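Side-chain contacts in 3-dehydroshikimate dehydratase (Bacillus anthracis, PDB 3DX5), which catalyses the manganese-dependent dehydration of 3-dehydroshikimate to 3,4-dihydroxybenzoate, a step in the biosynthesis of the siderophore petrobactin: residues A[5-10]-A[18-23]; A[27-32]-A[261-266]; A[147-152]-A[156-161]. All coordinates share one frame; numbering follows the deposited sequence.

Interaction 1: A[5-10]-A[18-23]; sequences LCTISF and TDIVQF. With DHB (3,4-dihydroxybenzoic acid), chain D.
L5 and I20 meet at the centre of an apolar contact between the end of strand 2-6 with the turn after it and helix 17-26. Strand and helix belong to a beta-alpha-beta unit of the TIM barrel. The aliphatic part is made of methyl groups. CD2 of L5 lies 3.8 Å from CG2 of I20. The other end of I20 reaches past the strand end, where its CD1 is 4.2 Å from CG2 of T7.

The aromatic part uses two rings differently. I20 lays CG1 over one face of the F10 ring, and its CD1 is 4.1 Å from CD2 of F10. F23 instead offers its ring edge: CD1 of L5 comes in near the ring plane, 3.5 Å from CD2 of F23. L5 has CG anti to the backbone N (chi1 172°), which turns its two methyls to F23 and I20.

The polar part faces elsewhere. T7 OG1 is hydrogen-bonded to H38 ND1 and to W35 N, while its methyl serves this contact. CD1 of I8 is 3.5 Å from O1 of 3,4-dihydroxybenzoic acid. The contact between the segments thus rests on shape fit and burial of apolar surface, while I8 of the turn lines the ligand pocket.

Interaction 2: A[27-32]-A[261-266]; sequences NGFEGI and DILKAE
F29 and L263 pack where the loop before strand 31-35 meets helix 259-272, the last helix of the TIM barrel. Two parts of the barrel far apart in sequence are joined here. The contact has a buried apolar side and a wet polar side.

The buried side is small. CZ of F29 approaches CB of L263 at 4.3 Å. L263 CB sits at the ring edge, near the ring plane, and not over a face. With CG anti to its carbonyl carbon (chi1 -69°), F29 holds its ring with CZ toward the helix. F29 also touches Y3 and L5 of strand 2-6 and A24 of helix 17-26. L252 of strand 249-252 touches both F29 and L263, and F23 adds to the cover of L263.

The outer side is built on N27 and K264. N27 is the first residue to leave helix 17-26. G28, with positive phi, is the C' residue of the Schellman motif that ends this helix. The N27 and K264 side chains cross at about a right angle. OD1 of N27 lies against the aliphatic chain, 3.3 Å from CG and 3.5 Å from CB of K264. This is van der Waals contact with methylenes. K264 is exposed, and its extended chain leads NZ away from N27. The two ends of the N27 amide have separate tasks. ND2 is hydrogen-bonded to the carbonyl O of F23, which ties the amide to its own helix. OD1 is linked to the other helix through one water, which donates to N27 OD1 at 2.7 Å and to K264 O at 2.8 Å.

Interaction 3: A[147-152]-A[156-161]; sequences TLTDTL and LELLGE
L156 N donates to L152 O at 3.0 Å with an N-H...O angle of 173°, a nearly straight i to i+4 bond in the first turn of helix 152-162. The loop before this helix, in the TIM barrel, makes a type I beta turn from T147 to D150 and an ST turn in which T149 N donates to T147 OG1 at 3.1 Å. T151 is the N-cap, and its OG1 accepts from S154 N.

T149 faces two ways. Its OG1 is hydrogen-bonded to E142 O and H144 N, the backbone of a metal ligand and of the inferred proton acceptor. The loop is therefore tied to the active-site strand end.

The side chains form two apolar groups. L152 and L156 approach obliquely, with their CD1 atoms 4.0 Å apart. L152 has CG anti to its backbone N (chi1 176°), and the end of its side chain draws nearer to L156. Both leucines also pack on Q189 and L190 of helix 183-190. The second group joins L158 to L148 and T149. R118 of helix 115-134 touches both L148 and L158. CD2 of L158 lies 4.0 Å from CB of L148 and 4.2 Å from CG2 of T149.

Interactions 1 and 2 are neighbours in the barrel wall, with centres about 9 Å apart. They use consecutive elements: helix 17-26 leads into strand 31-35, which pairs in parallel with strand 2-6. They touch through L5 with G31 and F23 with L263. Interaction 1 comes first along the chain. Interaction 2 then brings helix 259-272 against the start of the fold, where strand 249-252 pairs with strand 2-6 and closes the barrel. Interaction 3 falls in sequence between the two segments of interaction 2. Its centre is about 31 Å from both others, across the chain's centre. Interactions 1 and 3 both come near the active site, one through I8 in the ligand pocket, the other beside H144.

Interaction 1: A[5-10]-A[18-23]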
loop_
_atom_site.group_PDB
_atom_site.type_symbol
_atom_site.label_atom_id
_atom_site.label_comp_id
_atom_site.label_asym_id
_atom_site.label_seq_id
_atom_site.Cartn_x
_atom_site.Cartn_y
_atom_site.Cartn_z
ATOM N N LEU A 5 -0.311 15.353 10.603
ATOM C CA LEU A 5 0.150 14.009 10.409
ATOM C C LEU A 5 -0.591 13.458 9.159
ATOM O O LEU A 5 -1.772 13.728 9.005
ATOM C CB LEU A 5 -0.287 13.278 11.686
ATOM C CG LEU A 5 -0.149 11.801 11.819
ATOM C CD1 LEU A 5 -0.153 11.450 13.275
ATOM C CD2 LEU A 5 -1.339 11.151 11.106
ATOM N N CYS A 6 0.059 12.682 8.297
ATOM C CA CYS A 6 -0.632 12.030 7.172
ATOM C C CYS A 6 -0.892 10.587 7.503
ATOM O O CYS A 6 0.048 9.864 7.830
ATOM C CB CYS A 6 0.255 11.919 5.947
ATOM S SG CYS A 6 1.074 13.352 5.556
ATOM N N THR A 7 -2.128 10.143 7.345
ATOM C CA THR A 7 -2.429 8.707 7.542
ATOM C C THR A 7 -1.736 7.789 6.511
ATOM O O THR A 7 -1.527 6.628 6.801
ATOM C CB THR A 7 -3.943 8.436 7.608
ATOM O OG1 THR A 7 -4.519 8.577 6.307
ATOM C CG2 THR A 7 -4.621 9.427 8.597
ATOM N N ILE A 8 -1.335 8.328 5.345
ATOM C CA ILE A 8 -0.512 7.544 4.413
ATOM C C ILE A 8 0.809 7.022 5.058
ATOM O O ILE A 8 1.320 5.997 4.648
ATOM C CB ILE A 8 -0.210 8.325 3.098
ATOM C CG1 ILE A 8 0.233 7.369 1.965
ATOM C CG2 ILE A 8 0.765 9.523 3.336
ATOM C CD1 ILE A 8 0.299 8.075 0.511
ATOM N N SER A 9 1.325 7.707 6.090
ATOM C CA SER A 9 2.534 7.241 6.794
ATOM C C SER A 9 2.317 5.880 7.437
ATOM O O SER A 9 3.285 5.183 7.779
ATOM C CB SER A 9 2.992 8.281 7.872
ATOM O OG SER A 9 3.317 9.512 7.227
ATOM N N PHE A 10 1.044 5.515 7.632
ATOM C CA PHE A 10 0.683 4.261 8.338
ATOM C C PHE A 10 0.148 3.189 7.381
ATOM O O PHE A 10 -0.463 2.219 7.831
ATOM C CB PHE A 10 -0.366 4.587 9.420
ATOM C CG PHE A 10 0.158 5.503 10.473
ATOM C CD1 PHE A 10 0.803 4.973 11.604
ATOM C CD2 PHE A 10 0.077 6.892 10.316
ATOM C CE1 PHE A 10 1.355 5.817 12.580
ATOM C CE2 PHE A 10 0.638 7.752 11.274
ATOM C CZ PHE A 10 1.276 7.214 12.406
ATOM N N THR A 18 -8.889 5.588 15.619
ATOM C CA THR A 18 -8.901 6.038 17.006
ATOM C C THR A 18 -7.462 6.186 17.524
ATOM O O THR A 18 -7.140 7.198 18.145
ATOM C CB THR A 18 -9.685 5.075 17.927
ATOM O OG1 THR A 18 -11.072 5.047 17.540
ATOM C CG2 THR A 18 -9.567 5.506 19.428
ATOM N N ASP A 19 -6.595 5.201 17.238
ATOM C CA ASP A 19 -5.201 5.274 17.675
ATOM C C ASP A 19 -4.375 6.327 16.931
ATOM O O ASP A 19 -3.487 6.971 17.521
ATOM C CB ASP A 19 -4.527 3.915 17.574
ATOM C CG ASP A 19 -5.016 2.951 18.656
ATOM O OD1 ASP A 19 -5.762 3.366 19.589
ATOM O OD2 ASP A 19 -4.635 1.772 18.583
ATOM N N ILE A 20 -4.650 6.526 15.650
ATOM C CA ILE A 20 -4.022 7.663 14.947
ATOM C C ILE A 20 -4.408 9.037 15.561
ATOM O O ILE A 20 -3.536 9.906 15.798
ATOM C CB ILE A 20 -4.338 7.640 13.486
ATOM C CG1 ILE A 20 -3.528 6.516 12.821
ATOM C CG2 ILE A 20 -3.989 9.015 12.840
ATOM C CD1 ILE A 20 -3.880 6.336 11.404
ATOM N N VAL A 21 -5.696 9.222 15.843
ATOM C CA VAL A 21 -6.141 10.470 16.410
ATOM C C VAL A 21 -5.452 10.676 17.758
ATOM O O VAL A 21 -4.979 11.766 18.052
ATOM C CB VAL A 21 -7.674 10.509 16.555
ATOM C CG1 VAL A 21 -8.105 11.716 17.424
ATOM C CG2 VAL A 21 -8.353 10.552 15.198
ATOM N N GLN A 22 -5.409 9.631 18.589
ATOM C CA GLN A 22 -4.794 9.735 19.929
ATOM C C GLN A 22 -3.289 10.058 19.795
ATOM O O GLN A 22 -2.770 10.912 20.511
ATOM C CB GLN A 22 -5.000 8.433 20.741
ATOM C CG GLN A 22 -4.367 8.446 22.157
ATOM C CD GLN A 22 -4.831 9.648 22.996
ATOM O OE1 GLN A 22 -6.016 9.993 23.016
ATOM N NE2 GLN A 22 -3.895 10.274 23.700
ATOM N N PHE A 23 -2.595 9.365 18.894
ATOM C CA PHE A 23 -1.190 9.678 18.638
ATOM C C PHE A 23 -1.001 11.140 18.175
ATOM O O PHE A 23 -0.090 11.834 18.624
ATOM C CB PHE A 23 -0.607 8.720 17.610
ATOM C CG PHE A 23 0.807 9.023 17.251
ATOM C CD1 PHE A 23 1.860 8.544 18.040
ATOM C CD2 PHE A 23 1.104 9.802 16.131
ATOM C CE1 PHE A 23 3.209 8.845 17.705
ATOM C CE2 PHE A 23 2.427 10.116 15.799
ATOM C CZ PHE A 23 3.480 9.622 16.582
HETATM C C1 DHB D . 2.701 10.396 -2.721
HETATM C C2 DHB D . 3.127 11.666 -2.344
HETATM C C3 DHB D . 4.472 12.028 -2.469
HETATM O O3 DHB D . 4.966 13.260 -2.125
HETATM C C4 DHB D . 5.408 11.051 -3.032
HETATM O O4 DHB D . 6.697 11.440 -3.145
HETATM C C5 DHB D . 4.964 9.794 -3.433
HETATM C C6 DHB D . 3.604 9.479 -3.265
HETATM C C DHB D . 1.235 10.031 -2.550
HETATM O O1 DHB D . 0.761 8.945 -2.896
HETATM O O2 DHB D . 0.408 10.904 -1.980
#

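Interaction 2: A[27-32]-A[261-266]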
loop_
_atom_site.group_PDB
_atom_site.type_symbol
_atom_site.label_atom_id
_atom_site.label_comp_id
_atom_site.label_asym_id
_atom_site.label_seq_id
_atom_site.Cartn_x
_atom_site.Cartn_y
_atom_site.Cartn_z
ATOM N N ASN A 27 1.009 14.138 20.603
ATOM C CA ASN A 27 2.239 14.706 20.069
ATOM C C ASN A 27 2.131 16.157 19.577
ATOM O O ASN A 27 3.076 16.652 18.985
ATOM C CB ASN A 27 2.840 13.779 18.987
ATOM C CG ASN A 27 3.460 12.529 19.602
ATOM O OD1 ASN A 27 4.567 12.574 20.132
ATOM N ND2 ASN A 27 2.718 11.434 19.599
ATOM N N GLY A 28 1.004 16.835 19.812
ATOM C CA GLY A 28 0.919 18.268 19.484
ATOM C C GLY A 28 0.625 18.590 18.014
ATOM O O GLY A 28 0.717 19.739 17.606
ATOM N N PHE A 29 0.268 17.595 17.200
ATOM C CA PHE A 29 -0.259 17.904 15.867
ATOM C C PHE A 29 -1.590 18.631 16.006
ATOM O O PHE A 29 -2.349 18.393 16.954
ATOM C CB PHE A 29 -0.484 16.652 15.051
ATOM C CG PHE A 29 0.776 15.963 14.659
ATOM C CD1 PHE A 29 1.483 16.369 13.518
ATOM C CD2 PHE A 29 1.300 14.960 15.459
ATOM C CE1 PHE A 29 2.672 15.726 13.151
ATOM C CE2 PHE A 29 2.468 14.309 15.102
ATOM C CZ PHE A 29 3.156 14.683 13.929
ATOM N N GLU A 30 -1.892 19.505 15.064
ATOM C CA GLU A 30 -3.202 20.143 15.080
ATOM C C GLU A 30 -4.079 19.731 13.926
ATOM O O GLU A 30 -5.214 20.217 13.777
ATOM C CB GLU A 30 -3.038 21.655 15.110
ATOM C CG GLU A 30 -2.645 22.121 16.498
ATOM C CD GLU A 30 -2.341 23.599 16.501
ATOM O OE1 GLU A 30 -3.215 24.414 16.171
ATOM O OE2 GLU A 30 -1.197 23.936 16.782
ATOM N N GLY A 31 -3.572 18.825 13.102
ATOM C CA GLY A 31 -4.349 18.381 11.969
ATOM C C GLY A 31 -3.987 16.966 11.562
ATOM O O GLY A 31 -2.900 16.445 11.926
ATOM N N ILE A 32 -4.916 16.340 10.841
ATOM C CA ILE A 32 -4.662 15.039 10.207
ATOM C C ILE A 32 -5.001 15.184 8.720
ATOM O O ILE A 32 -6.087 15.651 8.369
ATOM C CB ILE A 32 -5.496 13.924 10.872
ATOM C CG1 ILE A 32 -4.975 13.694 12.305
ATOM C CG2 ILE A 32 -5.438 12.624 10.024
ATOM C CD1 ILE A 32 -5.957 12.876 13.163
ATOM N N ASP A 261 7.763 6.573 15.987
ATOM C CA ASP A 261 9.016 7.057 16.572
ATOM C C ASP A 261 9.526 8.290 15.866
ATOM O O ASP A 261 9.946 9.250 16.524
ATOM C CB ASP A 261 10.114 5.993 16.498
ATOM C CG ASP A 261 9.888 4.851 17.478
ATOM O OD1 ASP A 261 9.250 5.061 18.546
ATOM O OD2 ASP A 261 10.346 3.724 17.173
ATOM N N ILE A 262 9.541 8.242 14.535
ATOM C CA ILE A 262 10.067 9.361 13.736
ATOM C C ILE A 262 9.220 10.613 13.960
ATOM O O ILE A 262 9.759 11.704 14.175
ATOM C CB ILE A 262 10.099 9.013 12.229
ATOM C CG1 ILE A 262 11.115 7.877 11.960
ATOM C CG2 ILE A 262 10.345 10.259 11.383
ATOM C CD1 ILE A 262 12.581 8.227 12.271
ATOM N N LEU A 263 7.896 10.445 13.907
ATOM C CA LEU A 263 6.957 11.585 14.022
ATOM C C LEU A 263 7.018 12.216 15.418
ATOM O O LEU A 263 7.049 13.443 15.560
ATOM C CB LEU A 263 5.525 11.130 13.711
ATOM C CG LEU A 263 5.346 10.836 12.203
ATOM C CD1 LEU A 263 3.928 10.244 11.915
ATOM C CD2 LEU A 263 5.543 12.108 11.355
ATOM N N LYS A 264 7.038 11.362 16.439
ATOM C CA LYS A 264 7.145 11.826 17.798
ATOM C C LYS A 264 8.462 12.650 17.970
ATOM O O LYS A 264 8.439 13.769 18.503
ATOM C CB LYS A 264 7.073 10.616 18.742
ATOM C CG LYS A 264 7.436 10.923 20.238
ATOM C CD LYS A 264 7.093 9.727 21.163
ATOM C CE LYS A 264 7.744 9.945 22.508
ATOM N NZ LYS A 264 7.196 9.040 23.578
ATOM N N ALA A 265 9.591 12.109 17.500
ATOM C CA ALA A 265 10.853 12.827 17.610
ATOM C C ALA A 265 10.837 14.162 16.845
ATOM O O ALA A 265 11.368 15.187 17.358
ATOM C CB ALA A 265 12.061 11.944 17.195
ATOM N N GLU A 266 10.250 14.154 15.643
ATOM C CA GLU A 266 10.142 15.361 14.813
ATOM C C GLU A 266 9.432 16.501 15.537
ATOM O O GLU A 266 9.908 17.641 15.546
ATOM C CB GLU A 266 9.442 15.068 13.472
ATOM C CG GLU A 266 10.216 14.146 12.555
ATOM C CD GLU A 266 11.475 14.783 12.004
ATOM O OE1 GLU A 266 12.375 15.149 12.796
ATOM O OE2 GLU A 266 11.571 14.909 10.765
HETATM O O HOH W 1 6.396 14.538 20.271
#

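Interaction 3: A[147-152]-A[156-161]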
loop_
_atom_site.group_PDB
_atom_site.type_symbol
_atom_site.label_atom_id
_atom_site.label_comp_id
_atom_site.label_asym_id
_atom_site.label_seq_id
_atom_site.Cartn_x
_atom_site.Cartn_y
_atom_site.Cartn_z
ATOM N N THR A 147 4.820 14.818 -13.412
ATOM C CA THR A 147 3.477 15.390 -13.561
ATOM C C THR A 147 3.621 16.754 -14.241
ATOM O O THR A 147 4.749 17.193 -14.506
ATOM C CB THR A 147 2.735 15.575 -12.216
ATOM O OG1 THR A 147 3.265 16.708 -11.531
ATOM C CG2 THR A 147 2.809 14.305 -11.317
ATOM N N LEU A 148 2.510 17.434 -14.502
ATOM C CA LEU A 148 2.570 18.796 -15.068
ATOM C C LEU A 148 3.166 19.820 -14.100
ATOM O O LEU A 148 3.633 20.904 -14.517
ATOM C CB LEU A 148 1.190 19.253 -15.547
ATOM C CG LEU A 148 0.694 18.565 -16.859
ATOM C CD1 LEU A 148 -0.825 18.682 -16.967
ATOM C CD2 LEU A 148 1.361 19.145 -18.132
ATOM N N THR A 149 3.189 19.476 -12.813
ATOM C CA THR A 149 3.764 20.384 -11.799
ATOM C C THR A 149 5.203 19.996 -11.427
ATOM O O THR A 149 5.649 20.207 -10.292
ATOM C CB THR A 149 2.920 20.405 -10.527
ATOM O OG1 THR A 149 2.892 19.089 -9.961
ATOM C CG2 THR A 149 1.484 20.839 -10.831
ATOM N N ASP A 150 5.932 19.422 -12.373
ATOM C CA ASP A 150 7.282 18.976 -12.083
ATOM C C ASP A 150 8.318 20.096 -12.157
ATOM O O ASP A 150 9.482 19.844 -11.866
ATOM C CB ASP A 150 7.698 17.812 -13.000
ATOM C CG ASP A 150 7.692 18.166 -14.468
ATOM O OD1 ASP A 150 7.248 19.265 -14.859
ATOM O OD2 ASP A 150 8.107 17.302 -15.269
ATOM N N THR A 151 7.943 21.296 -12.605
ATOM C CA THR A 151 8.867 22.418 -12.520
ATOM C C THR A 151 8.079 23.626 -12.023
ATOM O O THR A 151 6.850 23.677 -12.175
ATOM C CB THR A 151 9.545 22.813 -13.883
ATOM O OG1 THR A 151 8.595 23.501 -14.700
ATOM C CG2 THR A 151 10.147 21.597 -14.658
ATOM N N LEU A 152 8.775 24.582 -11.408
ATOM C CA LEU A 152 8.128 25.832 -10.995
ATOM C C LEU A 152 7.491 26.614 -12.183
ATOM O O LEU A 152 6.317 26.959 -12.114
ATOM C CB LEU A 152 9.072 26.711 -10.157
ATOM C CG LEU A 152 8.537 28.088 -9.751
ATOM C CD1 LEU A 152 7.284 27.913 -8.854
ATOM C CD2 LEU A 152 9.618 28.868 -8.988
ATOM N N LEU A 156 3.398 27.365 -12.513
ATOM C CA LEU A 156 2.858 28.710 -12.654
ATOM C C LEU A 156 2.043 28.843 -13.944
ATOM O O LEU A 156 0.957 29.414 -13.949
ATOM C CB LEU A 156 3.981 29.745 -12.647
ATOM C CG LEU A 156 4.635 29.915 -11.270
ATOM C CD1 LEU A 156 5.949 30.688 -11.397
ATOM C CD2 LEU A 156 3.655 30.600 -10.325
ATOM N N GLU A 157 2.586 28.310 -15.032
ATOM C CA GLU A 157 1.894 28.305 -16.300
ATOM C C GLU A 157 0.523 27.575 -16.212
ATOM O O GLU A 157 -0.484 28.089 -16.663
ATOM C CB GLU A 157 2.800 27.626 -17.306
ATOM C CG GLU A 157 2.251 27.585 -18.656
ATOM C CD GLU A 157 2.710 28.785 -19.437
ATOM O OE1 GLU A 157 3.600 28.606 -20.317
ATOM O OE2 GLU A 157 2.209 29.908 -19.145
ATOM N N LEU A 158 0.514 26.374 -15.631
ATOM C CA LEU A 158 -0.721 25.593 -15.450
ATOM C C LEU A 158 -1.809 26.390 -14.716
ATOM O O LEU A 158 -2.980 26.367 -15.102
ATOM C CB LEU A 158 -0.425 24.313 -14.666
ATOM C CG LEU A 158 -1.538 23.261 -14.746
ATOM C CD1 LEU A 158 -1.791 22.795 -16.202
ATOM C CD2 LEU A 158 -1.138 22.071 -13.899
ATOM N N LEU A 159 -1.407 27.074 -13.642
ATOM C CA LEU A 159 -2.339 27.860 -12.822
ATOM C C LEU A 159 -2.960 28.990 -13.647
ATOM O O LEU A 159 -4.174 29.273 -13.551
ATOM C CB LEU A 159 -1.627 28.430 -11.595
ATOM C CG LEU A 159 -1.213 27.388 -10.544
ATOM C CD1 LEU A 159 -0.184 28.011 -9.593
ATOM C CD2 LEU A 159 -2.445 26.819 -9.748
ATOM N N GLY A 160 -2.133 29.606 -14.482
ATOM C CA GLY A 160 -2.616 30.647 -15.391
ATOM C C GLY A 160 -3.460 30.056 -16.509
ATOM O O GLY A 160 -4.395 30.691 -16.956
ATOM N N GLU A 161 -3.176 28.828 -16.950
ATOM C CA GLU A 161 -3.962 28.243 -18.054
ATOM C C GLU A 161 -5.362 27.810 -17.590
ATOM O O GLU A 161 -6.364 27.973 -18.321
ATOM C CB GLU A 161 -3.212 27.061 -18.688
ATOM C CG GLU A 161 -1.910 27.440 -19.441
ATOM C CD GLU A 161 -0.944 26.243 -19.682
ATOM O OE1 GLU A 161 -0.835 25.309 -18.860
ATOM O OE2 GLU A 161 -0.257 26.240 -20.724
#